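PDB 2D28: type II secretion ATPase XpsE from Xanthomonas campestris, which belongs to the GspE family of secretion ATPases and is represented here by its N-terminal domain, which includes an MshEN-type module. Local coordinates for residues S87-V99 and R137-G149. The protein carries 1 engineered substitution. Sequence-based numbering, arbitrary orientation.
Sequences SLRFLKQFHLCPV and RSEIDDLIERWYG
Helix 88-94 and helix 137-147 run nearly antiparallel, at 164° with their axes 10.0 Å apart, and His95 and strand 96-99 follow the first helix across the same flank of the second. Ile144 fills the angle between helix and strand: its CD1 lies against the carbonyl oxygens of Leu91 and Leu96, its CG1 rests against Cys97 CB, and its CG2 meets Leu88 CD1 at 3.3 Å, a tight carbon pair. With CG anti to its own nitrogen, Leu88 directs its branch toward the second helix, where CD1 touches both Ile144 CG2 and Tyr148 CB. Further along the strand, Cys97 SG lies 4.0 Å from Leu143 CD2 and approaches the Trp147 six-membered ring obliquely, while the side chains of Val99 and Leu143 cross at about a right angle, Val99 CG1 meeting Leu143 CD2. Pro98 O sits at the edge of the indole near CZ3, and a water bridges this oxygen to Tyr148 OH; Trp147 NE1 itself bonds to Gly73 O.

Polar pairs border this apolar seam. Lys92 NZ forms a salt bridge with Glu145 OE1 at 2.6 Å, approaching that oxygen nearly in line with its C-O bond. The positive phi of His95 accompanies the exit from the helix, and its ND1 donates to the syn lone pair of Asp141 OD1 (2.7 Å, 166°), near the ring plane although the carboxylate is turned 47° from it. Lys92 O lies over one imidazole face and the Arg137 aliphatic chain over the other, with CG 4.1 Å from the ring centroid. This sandwich should restrict ring rotation, while the Arg137 guanidinium continues to a salt bridge with Asp112. Strand 96-102 pairs antiparallel with 105-110, and the C-terminal helix packs on this outer strand of the three-stranded mixed sheet and on helix 88-94, as part of an MshEN-type alpha/beta module.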
# COMPACT_ATOMS: atom_id res chain seq x y z
N SER A 87 13.51 -4.97 -7.77
CA SER A 87 14.60 -5.34 -6.90
C SER A 87 14.03 -5.50 -5.51
O SER A 87 12.95 -4.96 -5.18
CB SER A 87 15.70 -4.28 -6.87
OG SER A 87 15.18 -3.06 -6.46
N LEU A 88 14.77 -6.23 -4.68
CA LEU A 88 14.39 -6.34 -3.26
C LEU A 88 14.27 -4.98 -2.63
O LEU A 88 13.32 -4.69 -1.94
CB LEU A 88 15.34 -7.25 -2.51
CG LEU A 88 15.09 -7.36 -0.99
CD1 LEU A 88 13.69 -7.99 -0.72
CD2 LEU A 88 16.20 -8.17 -0.34
N ARG A 89 15.23 -4.08 -2.97
CA ARG A 89 15.23 -2.73 -2.46
C ARG A 89 13.93 -1.97 -2.82
O ARG A 89 13.40 -1.30 -2.02
CB ARG A 89 16.42 -1.93 -3.04
CG ARG A 89 16.60 -0.53 -2.42
CD ARG A 89 17.26 0.47 -3.35
NE ARG A 89 16.41 0.64 -4.52
CZ ARG A 89 15.41 1.48 -4.61
NH1 ARG A 89 15.14 2.31 -3.62
NH2 ARG A 89 14.65 1.50 -5.73
N PHE A 90 13.53 -2.03 -4.07
CA PHE A 90 12.30 -1.41 -4.55
C PHE A 90 11.11 -1.88 -3.70
O PHE A 90 10.31 -1.10 -3.25
CB PHE A 90 12.08 -1.79 -6.04
CG PHE A 90 10.89 -1.18 -6.64
CD1 PHE A 90 11.00 -0.02 -7.46
CD2 PHE A 90 9.62 -1.72 -6.44
CE1 PHE A 90 9.87 0.57 -8.01
CE2 PHE A 90 8.46 -1.10 -6.99
CZ PHE A 90 8.59 0.06 -7.76
N LEU A 91 10.97 -3.19 -3.55
CA LEU A 91 9.90 -3.72 -2.65
C LEU A 91 9.87 -3.06 -1.28
O LEU A 91 8.79 -2.62 -0.79
CB LEU A 91 10.03 -5.23 -2.52
CG LEU A 91 10.02 -6.04 -3.82
CD1 LEU A 91 10.05 -7.53 -3.46
CD2 LEU A 91 8.90 -5.70 -4.76
N LYS A 92 11.05 -2.97 -0.66
CA LYS A 92 11.18 -2.36 0.65
C LYS A 92 10.90 -0.88 0.64
O LYS A 92 10.17 -0.38 1.52
CB LYS A 92 12.51 -2.68 1.34
CG LYS A 92 12.76 -4.10 1.56
CD LYS A 92 14.19 -4.34 2.22
CE LYS A 92 14.41 -5.76 2.32
NZ LYS A 92 14.70 -6.22 3.72
N GLN A 93 11.41 -0.13 -0.33
CA GLN A 93 11.15 1.28 -0.39
C GLN A 93 9.67 1.58 -0.59
O GLN A 93 9.15 2.55 -0.02
CB GLN A 93 11.91 1.93 -1.58
CG GLN A 93 11.61 3.34 -1.72
CD GLN A 93 12.02 3.96 -3.07
OE1 GLN A 93 12.79 3.37 -3.82
NE2 GLN A 93 11.51 5.14 -3.35
N PHE A 94 9.01 0.83 -1.46
CA PHE A 94 7.60 1.17 -1.80
C PHE A 94 6.57 0.42 -0.92
O PHE A 94 5.32 0.72 -1.00
CB PHE A 94 7.39 0.94 -3.29
CG PHE A 94 8.04 2.02 -4.15
CD1 PHE A 94 7.44 3.30 -4.27
CD2 PHE A 94 9.27 1.81 -4.70
CE1 PHE A 94 8.07 4.29 -5.03
CE2 PHE A 94 9.93 2.84 -5.42
CZ PHE A 94 9.31 4.06 -5.59
N HIS A 95 7.08 -0.56 -0.15
CA HIS A 95 6.28 -1.42 0.75
C HIS A 95 5.22 -2.12 -0.05
O HIS A 95 4.00 -1.91 0.15
CB HIS A 95 5.62 -0.62 1.89
CG HIS A 95 6.58 0.21 2.68
ND1 HIS A 95 7.33 -0.31 3.72
CD2 HIS A 95 7.03 1.47 2.47
CE1 HIS A 95 8.15 0.65 4.17
NE2 HIS A 95 7.97 1.73 3.43
N LEU A 96 5.63 -2.92 -1.02
CA LEU A 96 4.66 -3.70 -1.78
C LEU A 96 5.42 -4.98 -2.19
O LEU A 96 6.66 -5.04 -2.10
CB LEU A 96 4.23 -2.93 -3.01
CG LEU A 96 5.26 -2.23 -3.88
CD1 LEU A 96 5.91 -3.20 -4.85
CD2 LEU A 96 4.60 -1.13 -4.73
N CYS A 97 4.71 -6.01 -2.56
CA CYS A 97 5.26 -7.36 -2.69
C CYS A 97 4.43 -8.25 -3.62
O CYS A 97 3.25 -8.42 -3.39
CB CYS A 97 5.34 -8.02 -1.31
SG CYS A 97 6.39 -9.54 -1.41
N PRO A 98 5.00 -8.79 -4.70
CA PRO A 98 4.27 -9.74 -5.50
C PRO A 98 4.00 -11.00 -4.66
O PRO A 98 4.95 -11.54 -4.00
CB PRO A 98 5.23 -10.02 -6.64
CG PRO A 98 6.10 -8.85 -6.66
CD PRO A 98 6.36 -8.57 -5.22
N VAL A 99 2.77 -11.48 -4.68
CA VAL A 99 2.38 -12.66 -3.86
C VAL A 99 1.81 -13.84 -4.63
O VAL A 99 1.54 -14.91 -4.02
CB VAL A 99 1.46 -12.31 -2.69
CG1 VAL A 99 2.19 -11.42 -1.75
CG2 VAL A 99 0.15 -11.62 -3.13
N ARG A 137 1.14 -2.17 6.31
CA ARG A 137 2.49 -1.84 5.95
C ARG A 137 3.50 -2.83 6.56
O ARG A 137 4.38 -3.34 5.87
CB ARG A 137 2.81 -0.42 6.39
CG ARG A 137 4.17 0.15 5.78
CD ARG A 137 4.46 1.62 6.19
NE ARG A 137 3.26 2.38 5.87
CZ ARG A 137 2.94 2.78 4.65
NH1 ARG A 137 1.75 3.29 4.48
NH2 ARG A 137 3.81 2.70 3.63
N SER A 138 3.40 -3.06 7.86
CA SER A 138 4.43 -3.85 8.53
C SER A 138 4.28 -5.29 8.19
O SER A 138 5.26 -6.08 8.27
CB SER A 138 4.30 -3.67 10.06
OG SER A 138 4.66 -2.31 10.32
N GLU A 139 3.05 -5.72 7.89
CA GLU A 139 2.83 -7.09 7.46
C GLU A 139 3.48 -7.39 6.11
O GLU A 139 4.02 -8.47 5.89
CB GLU A 139 1.33 -7.43 7.41
CG GLU A 139 0.72 -7.40 8.80
CD GLU A 139 -0.77 -7.71 8.83
OE1 GLU A 139 -1.29 -8.25 7.86
OE2 GLU A 139 -1.36 -7.41 9.86
N ILE A 140 3.36 -6.44 5.19
CA ILE A 140 4.05 -6.50 3.90
C ILE A 140 5.57 -6.51 4.12
O ILE A 140 6.29 -7.33 3.52
CB ILE A 140 3.64 -5.31 3.01
CG1 ILE A 140 2.17 -5.42 2.66
CG2 ILE A 140 4.50 -5.24 1.75
CD1 ILE A 140 1.61 -4.29 1.89
N ASP A 141 6.07 -5.60 4.96
CA ASP A 141 7.52 -5.56 5.23
C ASP A 141 8.06 -6.89 5.76
O ASP A 141 9.07 -7.37 5.31
CB ASP A 141 7.83 -4.49 6.22
CG ASP A 141 7.60 -3.13 5.65
OD1 ASP A 141 7.48 -2.95 4.40
OD2 ASP A 141 7.50 -2.19 6.40
N ASP A 142 7.28 -7.49 6.67
CA ASP A 142 7.63 -8.75 7.30
C ASP A 142 7.69 -9.85 6.27
O ASP A 142 8.65 -10.62 6.21
CB ASP A 142 6.57 -9.10 8.36
CG ASP A 142 6.75 -8.34 9.66
OD1 ASP A 142 7.69 -7.55 9.86
OD2 ASP A 142 5.92 -8.43 10.54
N LEU A 143 6.70 -9.92 5.38
CA LEU A 143 6.68 -10.93 4.34
C LEU A 143 7.86 -10.74 3.38
O LEU A 143 8.51 -11.74 2.95
CB LEU A 143 5.39 -10.89 3.49
CG LEU A 143 5.33 -11.97 2.42
CD1 LEU A 143 4.92 -13.25 3.08
CD2 LEU A 143 4.37 -11.60 1.35
N ILE A 144 8.14 -9.48 3.00
CA ILE A 144 9.25 -9.24 2.07
C ILE A 144 10.52 -9.87 2.69
O ILE A 144 11.20 -10.60 1.97
CB ILE A 144 9.50 -7.77 1.80
CG1 ILE A 144 8.33 -7.17 0.96
CG2 ILE A 144 10.88 -7.57 1.05
CD1 ILE A 144 8.22 -5.65 1.06
N GLU A 145 10.79 -9.62 3.96
CA GLU A 145 12.01 -10.11 4.61
C GLU A 145 12.03 -11.63 4.79
O GLU A 145 13.10 -12.27 4.62
CB GLU A 145 12.19 -9.48 5.99
CG GLU A 145 13.56 -9.76 6.65
CD GLU A 145 14.70 -9.48 5.68
OE1 GLU A 145 14.84 -8.31 5.27
OE2 GLU A 145 15.42 -10.44 5.28
N ARG A 146 10.90 -12.18 5.19
CA ARG A 146 10.73 -13.60 5.37
C ARG A 146 10.93 -14.34 4.07
O ARG A 146 11.65 -15.34 3.99
CB ARG A 146 9.34 -13.85 5.94
CG ARG A 146 8.93 -15.27 5.98
CD ARG A 146 7.82 -15.46 6.98
NE ARG A 146 6.56 -15.67 6.31
CZ ARG A 146 5.49 -14.88 6.34
NH1 ARG A 146 5.47 -13.70 6.99
NH2 ARG A 146 4.40 -15.31 5.69
N TRP A 147 10.33 -13.81 3.02
CA TRP A 147 10.44 -14.45 1.75
C TRP A 147 11.81 -14.19 1.10
O TRP A 147 12.26 -15.04 0.30
CB TRP A 147 9.32 -14.01 0.82
CG TRP A 147 8.05 -14.72 1.01
CD1 TRP A 147 7.72 -15.60 2.03
CD2 TRP A 147 6.93 -14.65 0.15
NE1 TRP A 147 6.45 -16.08 1.83
CE2 TRP A 147 5.94 -15.51 0.68
CE3 TRP A 147 6.65 -13.96 -1.04
CZ2 TRP A 147 4.70 -15.68 0.07
CZ3 TRP A 147 5.45 -14.13 -1.64
CH2 TRP A 147 4.47 -14.98 -1.10
N TYR A 148 12.44 -13.04 1.43
CA TYR A 148 13.73 -12.63 0.80
C TYR A 148 14.72 -12.07 1.81
O TYR A 148 14.41 -11.93 2.98
CB TYR A 148 13.52 -11.69 -0.37
CG TYR A 148 12.37 -12.10 -1.30
CD1 TYR A 148 12.46 -13.22 -2.05
CD2 TYR A 148 11.20 -11.33 -1.43
CE1 TYR A 148 11.42 -13.61 -2.91
CE2 TYR A 148 10.15 -11.73 -2.26
CZ TYR A 148 10.28 -12.86 -3.01
OH TYR A 148 9.32 -13.35 -3.87
N GLY A 149 15.95 -11.81 1.40
CA GLY A 149 16.99 -11.43 2.37
C GLY A 149 17.19 -12.29 3.61
O GLY A 149 17.36 -13.55 3.57
O HOH W 1 7.54 -11.71 -4.45